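Local coordinates for protein glucose dehydrogenase (Serratia sp. FS14, PDB 7CDY) that belongs to the glucose/sorbosone dehydrogenase family of beta-propeller proteins and carries a bound calcium ion, at residues Asn145-Ala150 against Gln241-Ala246; Gly211-Asp216 against Tyr234-Ser239. One frame throughout, in Å; residues are numbered along the deposited sequence.

Overall arrangement
Both contacts join loops on one side of the beta-propeller, and their centres lie about 10 Å apart. They share the long excursion between strands 216-219 and 259-261. Contact 2 pairs its 234-239 part with the loop between strands 205-210 and 216-219, in the same sheet. Contact 1 pairs its 241-246 part with the loop between strands 137-140 and 160-163, in another sheet. Contact 1 is a surface contact held by a salt bridge. Contact 2 is partly buried and rests on backbone hydrogen bonds and closely packed glycines. The two touch where Ile243 of contact 1 packs on Pro212, Ile236 and Asn237 of contact 2.

Contact 1: Asn145-Ala150 against Gln241-Ala246; sequences NQRPTA and QPIPEA
Arg147 and Glu245 form a salt bridge between two loops of the beta-propeller. One loop links strands 137-140 and 160-163. The other follows strand 216-219 and leads to strand 259-261. Arg147 opens a 3-10 segment, and Glu245 sits inside a type I beta turn from Ile243 to Ala246.

The ionic part is a two-nitrogen, side-on grip. Arg147 NE donates to Glu245 OE2 at 2.8 Å, nearly straight at 166°. Arg147 NH1 donates to Glu245 OE1 at 3.0 Å and is more bent, at 141°. Both oxygens are met on their syn side. The guanidinium and carboxylate planes are turned 51° apart, so the pair is twisted and not flat. The Arg147 chain is extended as far as CD and then bends at chi3, which turns NE toward Glu245 OE2.

Apolar groups pack beside this pair. Pro244 CD lies over one face of the guanidinium, 3.8 Å from Arg147 CZ, and Pro244 CG is 3.4 Å from Arg147 NH1. Ile243 CG2 approaches Arg147 NE and CD obliquely. Trp229 also touches the Arg147 side chain.

Within the first loop, Gln146 O accepts two bonds from Thr149, one from its backbone N and one from OG1. On the flank of the salt bridge, Pro148 CG rests 3.8 Å from Glu245 OE1.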
loop_
_atom_site.group_PDB
_atom_site.type_symbol
_atom_site.label_atom_id
_atom_site.label_comp_id
_atom_site.label_asym_id
_atom_site.label_seq_id
_atom_site.Cartn_x
_atom_site.Cartn_y
_atom_site.Cartn_z
ATOM N N ASN A 145 -7.607 5.025 -12.976
ATOM C CA ASN A 145 -8.934 5.588 -13.220
ATOM C C ASN A 145 -9.474 5.270 -14.609
ATOM O O ASN A 145 -10.351 5.976 -15.106
ATOM C CB ASN A 145 -9.052 7.089 -12.888
ATOM C CG ASN A 145 -10.456 7.488 -12.490
ATOM O OD1 ASN A 145 -11.261 6.653 -12.063
ATOM N ND2 ASN A 145 -10.765 8.766 -12.648
ATOM N N GLN A 146 -8.974 4.214 -15.241
ATOM C CA GLN A 146 -9.544 3.677 -16.479
ATOM C C GLN A 146 -10.135 2.313 -16.116
ATOM O O GLN A 146 -9.466 1.284 -16.202
ATOM C CB GLN A 146 -8.482 3.587 -17.565
ATOM C CG GLN A 146 -7.916 4.954 -17.945
ATOM C CD GLN A 146 -8.963 5.849 -18.591
ATOM O OE1 GLN A 146 -9.839 5.373 -19.315
ATOM N NE2 GLN A 146 -8.878 7.147 -18.333
ATOM N N ARG A 147 -11.402 2.315 -15.706
ATOM C CA ARG A 147 -11.983 1.154 -15.026
ATOM C C ARG A 147 -11.819 -0.170 -15.768
ATOM O O ARG A 147 -11.396 -1.155 -15.138
ATOM C CB ARG A 147 -13.451 1.420 -14.646
ATOM C CG ARG A 147 -13.687 2.598 -13.690
ATOM C CD ARG A 147 -15.176 2.731 -13.310
ATOM N NE ARG A 147 -15.995 2.848 -14.511
ATOM C CZ ARG A 147 -16.320 4.007 -15.073
ATOM N NH1 ARG A 147 -17.021 4.020 -16.196
ATOM N NH2 ARG A 147 -15.949 5.153 -14.514
ATOM N N PRO A 148 -12.137 -0.281 -17.066
ATOM C CA PRO A 148 -12.082 -1.603 -17.714
ATOM C C PRO A 148 -10.690 -2.194 -17.800
ATOM O O PRO A 148 -10.570 -3.414 -17.972
ATOM C CB PRO A 148 -12.648 -1.343 -19.121
ATOM C CG PRO A 148 -13.334 -0.032 -19.041
ATOM C CD PRO A 148 -12.635 0.757 -17.983
ATOM N N THR A 149 -9.637 -1.380 -17.681
ATOM C CA THR A 149 -8.292 -1.914 -17.866
ATOM C C THR A 149 -7.896 -2.899 -16.769
ATOM O O THR A 149 -6.992 -3.713 -16.987
ATOM C CB THR A 149 -7.253 -0.792 -17.998
ATOM O OG1 THR A 149 -7.183 -0.046 -16.771
ATOM C CG2 THR A 149 -7.595 0.137 -19.158
ATOM N N ALA A 150 -8.578 -2.883 -15.615
ATOM C CA ALA A 150 -8.273 -3.850 -14.563
ATOM C C ALA A 150 -8.522 -5.281 -15.026
ATOM O O ALA A 150 -7.885 -6.214 -14.526
ATOM C CB ALA A 150 -9.089 -3.544 -13.298
ATOM N N GLN A 241 -25.303 6.972 -9.790
ATOM C CA GLN A 241 -25.646 5.955 -10.769
ATOM C C GLN A 241 -24.732 4.743 -10.605
ATOM O O GLN A 241 -23.637 4.856 -10.057
ATOM C CB GLN A 241 -25.474 6.531 -12.172
ATOM C CG GLN A 241 -26.444 7.658 -12.485
ATOM C CD GLN A 241 -27.880 7.245 -12.250
ATOM O OE1 GLN A 241 -28.377 6.316 -12.879
ATOM N NE2 GLN A 241 -28.549 7.928 -11.329
ATOM N N PRO A 242 -25.157 3.568 -11.071
ATOM C CA PRO A 242 -24.278 2.393 -11.020
ATOM C C PRO A 242 -22.993 2.616 -11.805
ATOM O O PRO A 242 -22.946 3.378 -12.774
ATOM C CB PRO A 242 -25.119 1.291 -11.674
ATOM C CG PRO A 242 -26.540 1.756 -11.516
ATOM C CD PRO A 242 -26.492 3.239 -11.612
ATOM N N ILE A 243 -21.941 1.931 -11.372
ATOM C CA ILE A 243 -20.739 1.845 -12.207
ATOM C C ILE A 243 -21.138 1.244 -13.553
ATOM O O ILE A 243 -21.803 0.191 -13.584
ATOM C CB ILE A 243 -19.680 0.977 -11.501
ATOM C CG1 ILE A 243 -19.137 1.675 -10.239
ATOM C CG2 ILE A 243 -18.555 0.576 -12.459
ATOM C CD1 ILE A 243 -18.363 2.971 -10.486
ATOM N N PRO A 244 -20.795 1.878 -14.683
ATOM C CA PRO A 244 -21.366 1.454 -15.975
ATOM C C PRO A 244 -21.074 0.015 -16.353
ATOM O O PRO A 244 -21.917 -0.621 -17.000
ATOM C CB PRO A 244 -20.737 2.437 -16.974
ATOM C CG PRO A 244 -20.394 3.631 -16.167
ATOM C CD PRO A 244 -20.019 3.122 -14.803
ATOM N N GLU A 245 -19.903 -0.507 -15.999
ATOM C CA GLU A 245 -19.495 -1.855 -16.370
ATOM C C GLU A 245 -20.006 -2.924 -15.413
ATOM O O GLU A 245 -19.866 -4.114 -15.703
ATOM C CB GLU A 245 -17.962 -1.942 -16.428
ATOM C CG GLU A 245 -17.301 -0.930 -17.358
ATOM C CD GLU A 245 -17.006 0.406 -16.680
ATOM O OE1 GLU A 245 -16.482 1.309 -17.360
ATOM O OE2 GLU A 245 -17.313 0.566 -15.473
ATOM N N ALA A 246 -20.590 -2.531 -14.285
ATOM C CA ALA A 246 -20.881 -3.495 -13.232
ATOM C C ALA A 246 -22.065 -4.376 -13.608
ATOM O O ALA A 246 -23.103 -3.896 -14.078
ATOM C CB ALA A 246 -21.145 -2.783 -11.907
#

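Contact 2: Gly211-Asp216 against Tyr234-Ser239; sequences GPRGGD and YGINYS
Arg213 and Ile236 form a single antiparallel bridge, a hydrogen-bonded pair. It joins the turn between strands 205-210 and 216-219 to the long loop before strand 259-261, within one sheet of the propeller. Arg213 N donates to Ile236 O at 2.9 Å, and Ile236 N to Arg213 O at 3.0 Å. Beyond it the CA atoms of Gly214 and Gly235 close to 4.2 Å. Gly235 CA makes a CA-H...O contact with Gly214 O at 3.3 Å. Gly215 CA packs against Tyr234 C in this glycine-rich place. Gly215 and Asp216 both face Trp261 in a G1 beta bulge. A water joins Gly215 O to Tyr234 N. The Tyr234 side chain lies about 6 Å from the bound calcium ion.

The Arg213 side chain is extended, with CG anti to the backbone N (chi1 180°). It runs alongside Ile236 in the same direction, and Ile236 CD1 sits over one face of the guanidinium. Arg213 NH2 donates to Tyr238 O at 3.1 Å, from above the carbonyl plane. Arg213 N lies 3.8 Å above the Tyr238 ring plane, offset toward the rim, and Tyr238 OH is 3.5 Å from Pro212 CA.

Asp216 OD1 accepts from Gly211 N within its own loop. The join is set mainly by the backbone. Arg213 NH2 bonds to neutral acceptors, the Tyr238 carbonyl and a second water, so the positive charge is probably not neutralised within this contact.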
loop_
_atom_site.group_PDB
_atom_site.type_symbol
_atom_site.label_atom_id
_atom_site.label_comp_id
_atom_site.label_asym_id
_atom_site.label_seq_id
_atom_site.Cartn_x
_atom_site.Cartn_y
_atom_site.Cartn_z
ATOM N N GLY A 211 -13.193 1.072 -2.841
ATOM C CA GLY A 211 -14.282 1.084 -3.783
ATOM C C GLY A 211 -14.520 2.482 -4.277
ATOM O O GLY A 211 -13.841 3.434 -3.880
ATOM N N PRO A 212 -15.490 2.626 -5.175
ATOM C CA PRO A 212 -15.858 3.965 -5.659
ATOM C C PRO A 212 -16.721 4.681 -4.626
ATOM O O PRO A 212 -16.228 4.997 -3.538
ATOM C CB PRO A 212 -16.600 3.669 -6.974
ATOM C CG PRO A 212 -17.211 2.310 -6.756
ATOM C CD PRO A 212 -16.254 1.551 -5.834
ATOM N N ARG A 213 -17.997 4.937 -4.913
ATOM C CA ARG A 213 -18.886 5.442 -3.869
ATOM C C ARG A 213 -19.397 4.226 -3.108
ATOM O O ARG A 213 -20.386 3.590 -3.488
ATOM C CB ARG A 213 -20.015 6.278 -4.462
ATOM C CG ARG A 213 -20.981 6.830 -3.423
ATOM C CD ARG A 213 -21.879 7.886 -4.042
ATOM N NE ARG A 213 -23.032 8.182 -3.201
ATOM C CZ ARG A 213 -23.981 9.049 -3.533
ATOM N NH1 ARG A 213 -25.002 9.263 -2.715
ATOM N NH2 ARG A 213 -23.907 9.701 -4.687
ATOM N N GLY A 214 -18.693 3.881 -2.033
ATOM C CA GLY A 214 -18.942 2.653 -1.317
ATOM C C GLY A 214 -18.124 1.487 -1.848
ATOM O O GLY A 214 -17.524 1.527 -2.928
ATOM N N GLY A 215 -18.104 0.424 -1.049
ATOM C CA GLY A 215 -17.556 -0.845 -1.487
ATOM C C GLY A 215 -16.066 -1.057 -1.307
ATOM O O GLY A 215 -15.473 -1.836 -2.068
ATOM N N ASP A 216 -15.439 -0.433 -0.311
ATOM C CA ASP A 216 -14.053 -0.774 0.004
ATOM C C ASP A 216 -13.973 -2.254 0.365
ATOM O O ASP A 216 -14.933 -2.837 0.882
ATOM C CB ASP A 216 -13.558 0.048 1.203
ATOM C CG ASP A 216 -13.346 1.535 0.895
ATOM O OD1 ASP A 216 -13.648 2.012 -0.219
ATOM O OD2 ASP A 216 -12.865 2.237 1.817
ATOM N N TYR A 234 -19.185 -3.662 -4.776
ATOM C CA TYR A 234 -20.140 -3.293 -3.739
ATOM C C TYR A 234 -20.411 -1.794 -3.693
ATOM O O TYR A 234 -21.192 -1.349 -2.841
ATOM C CB TYR A 234 -19.671 -3.810 -2.363
ATOM C CG TYR A 234 -19.949 -5.278 -2.182
ATOM C CD1 TYR A 234 -21.237 -5.728 -1.908
ATOM C CD2 TYR A 234 -18.947 -6.216 -2.350
ATOM C CE1 TYR A 234 -21.509 -7.074 -1.766
ATOM C CE2 TYR A 234 -19.212 -7.576 -2.219
ATOM C CZ TYR A 234 -20.505 -7.989 -1.939
ATOM O OH TYR A 234 -20.809 -9.327 -1.806
ATOM N N GLY A 235 -19.830 -1.008 -4.596
ATOM C CA GLY A 235 -20.059 0.416 -4.652
ATOM C C GLY A 235 -20.865 0.820 -5.879
ATOM O O GLY A 235 -21.246 0.005 -6.720
ATOM N N ILE A 236 -21.125 2.125 -5.954
ATOM C CA ILE A 236 -21.775 2.756 -7.096
ATOM C C ILE A 236 -20.881 3.900 -7.566
ATOM O O ILE A 236 -19.852 4.182 -6.963
ATOM C CB ILE A 236 -23.211 3.236 -6.780
ATOM C CG1 ILE A 236 -23.206 4.298 -5.670
ATOM C CG2 ILE A 236 -24.072 2.049 -6.404
ATOM C CD1 ILE A 236 -24.589 4.824 -5.275
ATOM N N ASN A 237 -21.256 4.541 -8.672
ATOM C CA ASN A 237 -20.466 5.676 -9.119
ATOM C C ASN A 237 -20.757 6.903 -8.250
ATOM O O ASN A 237 -21.774 6.978 -7.546
ATOM C CB ASN A 237 -20.714 5.975 -10.602
ATOM C CG ASN A 237 -19.464 6.453 -11.308
ATOM O OD1 ASN A 237 -18.475 6.795 -10.662
ATOM N ND2 ASN A 237 -19.499 6.481 -12.639
ATOM N N TYR A 238 -19.823 7.865 -8.288
ATOM C CA TYR A 238 -19.913 9.031 -7.407
ATOM C C TYR A 238 -21.177 9.847 -7.663
ATOM O O TYR A 238 -21.697 10.490 -6.744
ATOM C CB TYR A 238 -18.638 9.875 -7.525
ATOM C CG TYR A 238 -17.413 9.129 -7.043
ATOM C CD1 TYR A 238 -17.170 8.965 -5.687
ATOM C CD2 TYR A 238 -16.520 8.564 -7.943
ATOM C CE1 TYR A 238 -16.061 8.263 -5.239
ATOM C CE2 TYR A 238 -15.407 7.855 -7.503
ATOM C CZ TYR A 238 -15.185 7.720 -6.155
ATOM O OH TYR A 238 -14.083 7.021 -5.712
ATOM N N SER A 239 -21.698 9.806 -8.889
ATOM C CA SER A 239 -22.943 10.488 -9.222
ATOM C C SER A 239 -24.145 9.876 -8.527
ATOM O O SER A 239 -25.196 10.524 -8.444
ATOM C CB SER A 239 -23.186 10.370 -10.721
ATOM O OG SER A 239 -23.460 9.014 -11.060
HETATM O O HOH W 1 -26.359 11.350 -5.430
HETATM O O HOH W 2 -16.442 -3.705 -3.823
#